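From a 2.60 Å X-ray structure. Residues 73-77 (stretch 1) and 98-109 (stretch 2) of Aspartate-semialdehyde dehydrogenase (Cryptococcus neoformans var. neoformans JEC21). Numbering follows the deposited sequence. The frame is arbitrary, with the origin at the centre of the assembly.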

ATOM      1  N   GLU A  73     -36.013  18.194   6.310  1.00 39.09           N
ATOM      2  CA  GLU A  73     -36.276  16.807   6.598  1.00 39.89           C
ATOM      3  C   GLU A  73     -36.489  16.053   5.296  1.00 39.62           C
ATOM      4  O   GLU A  73     -36.884  16.649   4.318  1.00 34.77           O
ATOM      5  N   CYS A  74     -36.255  14.736   5.326  1.00 41.33           N
ATOM      6  CA  CYS A  74     -36.455  13.876   4.173  1.00 35.61           C
ATOM      7  C   CYS A  74     -37.907  13.423   4.105  1.00 35.70           C
ATOM      8  O   CYS A  74     -38.219  12.259   4.349  1.00 38.88           O
ATOM      9  N   ARG A  75     -38.814  14.349   3.813  1.00 37.65           N
ATOM     10  CA  ARG A  75     -40.221  13.995   3.500  1.00 40.32           C
ATOM     11  C   ARG A  75     -40.723  14.811   2.313  1.00 38.20           C
ATOM     12  O   ARG A  75     -40.238  15.883   2.056  1.00 32.10           O
ATOM     13  N   PRO A  76     -41.693  14.268   1.570  1.00 41.30           N
ATOM     14  CA  PRO A  76     -42.158  14.873   0.326  1.00 40.69           C
ATOM     15  C   PRO A  76     -42.862  16.221   0.507  1.00 46.91           C
ATOM     16  O   PRO A  76     -42.963  17.000  -0.448  1.00 50.02           O
ATOM     17  N   ASP A  77     -43.361  16.490   1.716  1.00 48.89           N
ATOM     18  CA  ASP A  77     -44.029  17.758   2.019  1.00 44.55           C
ATOM     19  C   ASP A  77     -43.114  18.713   2.766  1.00 40.16           C
ATOM     20  O   ASP A  77     -43.576  19.700   3.307  1.00 44.00           O
ATOM     21  N   ASP A  98     -38.749   3.244   3.433  1.00 55.70           N
ATOM     22  CA  ASP A  98     -39.967   3.979   3.832  1.00 57.13           C
ATOM     23  C   ASP A  98     -40.007   5.377   3.228  1.00 46.41           C
ATOM     24  O   ASP A  98     -41.036   5.790   2.703  1.00 48.22           O
ATOM     25  N   ILE A  99     -38.854   6.036   3.217  1.00 40.11           N
ATOM     26  CA  ILE A  99     -38.726   7.385   2.697  1.00 39.31           C
ATOM     27  C   ILE A  99     -38.924   7.475   1.178  1.00 42.79           C
ATOM     28  O   ILE A  99     -39.730   8.294   0.689  1.00 43.50           O
ATOM     29  N   GLU A 100     -38.256   6.605   0.431  1.00 41.12           N
ATOM     30  CA  GLU A 100     -38.450   6.581  -1.004  1.00 39.61           C
ATOM     31  C   GLU A 100     -39.888   6.229  -1.367  1.00 39.30           C
ATOM     32  O   GLU A 100     -40.459   6.791  -2.314  1.00 38.77           O
ATOM     33  N   ASN A 101     -40.489   5.327  -0.610  1.00 39.79           N
ATOM     34  CA  ASN A 101     -41.899   4.998  -0.831  1.00 42.00           C
ATOM     35  C   ASN A 101     -42.833   6.153  -0.533  1.00 38.99           C
ATOM     36  O   ASN A 101     -43.864   6.312  -1.204  1.00 41.86           O
ATOM     37  N   ALA A 102     -42.499   6.930   0.487  1.00 37.62           N
ATOM     38  CA  ALA A 102     -43.311   8.105   0.848  1.00 42.37           C
ATOM     39  C   ALA A 102     -43.265   9.152  -0.278  1.00 40.31           C
ATOM     40  O   ALA A 102     -44.290   9.683  -0.688  1.00 41.45           O
ATOM     41  N   PHE A 103     -42.073   9.411  -0.796  1.00 40.94           N
ATOM     42  CA  PHE A 103     -41.938  10.326  -1.929  1.00 41.15           C
ATOM     43  C   PHE A 103     -42.754   9.865  -3.130  1.00 40.01           C
ATOM     44  O   PHE A 103     -43.470  10.665  -3.738  1.00 43.40           O
ATOM     45  N   ARG A 104     -42.662   8.581  -3.475  1.00 38.46           N
ATOM     46  CA  ARG A 104     -43.422   8.064  -4.605  1.00 36.81           C
ATOM     47  C   ARG A 104     -44.920   8.182  -4.333  1.00 38.00           C
ATOM     48  O   ARG A 104     -45.690   8.585  -5.236  1.00 38.96           O
ATOM     49  N   ALA A 105     -45.334   7.846  -3.114  1.00 37.19           N
ATOM     50  CA  ALA A 105     -46.774   7.901  -2.744  1.00 40.05           C
ATOM     51  C   ALA A 105     -47.362   9.320  -2.831  1.00 37.90           C
ATOM     52  O   ALA A 105     -48.544   9.485  -3.154  1.00 34.50           O
ATOM     53  N   ALA A 106     -46.511  10.314  -2.581  1.00 35.17           N
ATOM     54  CA  ALA A 106     -46.849  11.711  -2.793  1.00 36.12           C
ATOM     55  C   ALA A 106     -46.647  12.169  -4.242  1.00 39.43           C
ATOM     56  O   ALA A 106     -46.502  13.369  -4.517  1.00 38.06           O
ATOM     57  N   ASP A 107     -46.650  11.223  -5.171  1.00 42.37           N
ATOM     58  CA  ASP A 107     -46.665  11.517  -6.611  1.00 40.43           C
ATOM     59  C   ASP A 107     -45.396  12.197  -7.136  1.00 38.42           C
ATOM     60  O   ASP A 107     -45.439  12.969  -8.098  1.00 38.14           O
ATOM     61  N   LEU A 108     -44.262  11.913  -6.495  1.00 37.80           N
ATOM     62  CA  LEU A 108     -42.957  12.400  -6.961  1.00 35.20           C
ATOM     63  C   LEU A 108     -42.120  11.287  -7.589  1.00 37.78           C
ATOM     64  O   LEU A 108     -42.271  10.087  -7.273  1.00 39.57           O
ATOM     65  N   VAL A 109     -41.190  11.710  -8.429  1.00 35.49           N
ATOM     66  CA  VAL A 109     -40.322  10.806  -9.126  1.00 36.89           C
ATOM     67  C   VAL A 109     -39.007  10.581  -8.369  1.00 36.73           C
ATOM     68  O   VAL A 109     -38.306  11.542  -8.059  1.00 37.77           O
TER

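The contact is small, 293 Å² summed over both sides, and it is built around one proline seated on one phenyl ring. P76, with a C-gamma endo pucker, gives up 96 Å². Its CB lies 4.2 Å from the centroid of the F103 ring and 7° off the ring normal, a CH-pi contact over the face. F103 adopts chi1 m (-87°) with chi2 at 69°; its CA-to-CB bond points sideways, but the end of the side chain comes nearer, and P76 N lies over one face of the ring, 3.5 Å from F103 CE1.

Three more side chains, A102 on the helix and A106 and L108 beyond it, pack against the proline. A106, the first residue past the helix to leave helical phi/psi, points toward the loop, and its CB meets P76 CB at 3.5 Å. L108 (m, t) adds CD1 at 3.8 Å from P76 CB, while A102 CB lies 4.3 Å from P76 CD.

C74 (m) meets the ring at its edge: its carbonyl carbon C lies near the ring plane, 3.8 Å from F103 CE1, and its CB lies 4.2 Å from CG2 of I99 (m, t).

No hydrogen bond crosses between the stretches. R75 points away and spends its charge locally, in salt bridges from NE to E73 OE1 (2.9 Å) and from NH1 to D77 OD1 (2.7 Å).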

ATOM      1  CB  GLU A  73     -37.493  16.655   7.529  1.00 38.11           C
ATOM      2  CG  GLU A  73     -37.195  16.996   8.983  1.00 39.36           C
ATOM      3  CD  GLU A  73     -38.315  16.749   9.965  1.00 37.32           C
ATOM      4  OE1 GLU A  73     -39.437  16.397   9.534  1.00 34.24           O
ATOM      5  OE2 GLU A  73     -38.025  16.921  11.175  1.00 42.51           O
ATOM      6  CB  CYS A  74     -35.506  12.678   4.192  1.00 35.12           C
ATOM      7  SG  CYS A  74     -33.726  13.026   3.981  1.00 39.52           S
ATOM      8  CB  ARG A  75     -41.184  14.171   4.714  1.00 41.77           C
ATOM      9  CG  ARG A  75     -40.685  15.124   5.779  1.00 38.87           C
ATOM     10  CD  ARG A  75     -41.771  15.649   6.731  1.00 39.74           C
ATOM     11  NE  ARG A  75     -41.285  16.902   7.341  1.00 40.02           N
ATOM     12  CZ  ARG A  75     -41.608  18.127   6.934  1.00 38.23           C
ATOM     13  NH1 ARG A  75     -42.484  18.332   5.959  1.00 40.02           N
ATOM     14  NH2 ARG A  75     -41.041  19.179   7.516  1.00 41.54           N
ATOM     15  CB  PRO A  76     -43.136  13.839  -0.219  1.00 41.87           C
ATOM     16  CG  PRO A  76     -43.571  13.015   0.961  1.00 40.63           C
ATOM     17  CD  PRO A  76     -42.378  12.993   1.876  1.00 40.80           C
ATOM     18  CB  ASP A  77     -45.356  17.548   2.789  1.00 45.04           C
ATOM     19  CG  ASP A  77     -45.185  16.795   4.143  1.00 42.91           C
ATOM     20  OD1 ASP A  77     -44.062  16.570   4.637  1.00 41.46           O
ATOM     21  OD2 ASP A  77     -46.218  16.411   4.708  1.00 41.91           O
ATOM     22  CB  ASP A  98     -40.074   4.071   5.352  1.00 59.07           C
ATOM     23  CG  ASP A  98     -40.317   2.719   5.995  1.00 65.15           C
ATOM     24  OD1 ASP A  98     -41.020   1.876   5.361  1.00 60.76           O
ATOM     25  OD2 ASP A  98     -39.810   2.514   7.127  1.00 62.93           O
ATOM     26  CB  ILE A  99     -37.369   7.966   3.048  1.00 37.57           C
ATOM     27  CG1 ILE A  99     -37.263   8.160   4.567  1.00 32.67           C
ATOM     28  CG2 ILE A  99     -37.148   9.287   2.322  1.00 41.88           C
ATOM     29  CD1 ILE A  99     -35.845   8.435   5.053  1.00 31.33           C
ATOM     30  CB  GLU A 100     -37.452   5.635  -1.667  1.00 42.24           C
ATOM     31  CG  GLU A 100     -36.021   6.150  -1.579  1.00 43.23           C
ATOM     32  CD  GLU A 100     -34.976   5.169  -2.081  1.00 42.65           C
ATOM     33  OE1 GLU A 100     -35.324   3.996  -2.379  1.00 44.33           O
ATOM     34  OE2 GLU A 100     -33.806   5.607  -2.177  1.00 37.36           O
ATOM     35  CB  ASN A 101     -42.338   3.796   0.011  1.00 45.04           C
ATOM     36  CG  ASN A 101     -43.691   3.237  -0.434  1.00 47.36           C
ATOM     37  OD1 ASN A 101     -44.075   3.284  -1.616  1.00 52.49           O
ATOM     38  ND2 ASN A 101     -44.419   2.720   0.508  1.00 51.42           N
ATOM     39  CB  ALA A 102     -42.838   8.700   2.188  1.00 39.18           C
ATOM     40  CB  PHE A 103     -40.460  10.502  -2.317  1.00 40.34           C
ATOM     41  CG  PHE A 103     -39.770  11.574  -1.540  1.00 40.50           C
ATOM     42  CD1 PHE A 103     -39.513  11.419  -0.194  1.00 40.20           C
ATOM     43  CD2 PHE A 103     -39.421  12.767  -2.143  1.00 43.66           C
ATOM     44  CE1 PHE A 103     -38.896  12.421   0.527  1.00 42.68           C
ATOM     45  CE2 PHE A 103     -38.806  13.781  -1.421  1.00 45.28           C
ATOM     46  CZ  PHE A 103     -38.542  13.606  -0.085  1.00 42.68           C
ATOM     47  CB  ARG A 104     -43.053   6.631  -4.914  1.00 34.08           C
ATOM     48  CG  ARG A 104     -43.728   6.099  -6.172  1.00 36.01           C
ATOM     49  CD  ARG A 104     -43.361   4.663  -6.514  1.00 36.99           C
ATOM     50  NE  ARG A 104     -43.589   3.763  -5.388  1.00 42.03           N
ATOM     51  CZ  ARG A 104     -43.434   2.440  -5.436  1.00 43.36           C
ATOM     52  NH1 ARG A 104     -43.049   1.824  -6.546  1.00 42.52           N
ATOM     53  NH2 ARG A 104     -43.679   1.730  -4.349  1.00 47.51           N
ATOM     54  CB  ALA A 105     -46.984   7.335  -1.348  1.00 39.84           C
ATOM     55  CB  ALA A 106     -46.018  12.583  -1.859  1.00 33.83           C
ATOM     56  CB  ASP A 107     -47.922  12.312  -6.975  1.00 43.48           C
ATOM     57  CG  ASP A 107     -48.478  11.938  -8.344  1.00 49.67           C
ATOM     58  OD1 ASP A 107     -48.361  10.765  -8.768  1.00 46.48           O
ATOM     59  OD2 ASP A 107     -49.054  12.826  -9.009  1.00 60.03           O
ATOM     60  CB  LEU A 108     -42.174  13.017  -5.808  1.00 32.84           C
ATOM     61  CG  LEU A 108     -42.848  14.234  -5.199  1.00 34.40           C
ATOM     62  CD1 LEU A 108     -42.183  14.572  -3.854  1.00 37.11           C
ATOM     63  CD2 LEU A 108     -42.816  15.424  -6.141  1.00 32.63           C
ATOM     64  CB  VAL A 109     -40.028  11.354 -10.520  1.00 37.26           C
ATOM     65  CG1 VAL A 109     -39.073  10.432 -11.255  1.00 40.90           C
ATOM     66  CG2 VAL A 109     -41.320  11.515 -11.291  1.00 38.89           C
TER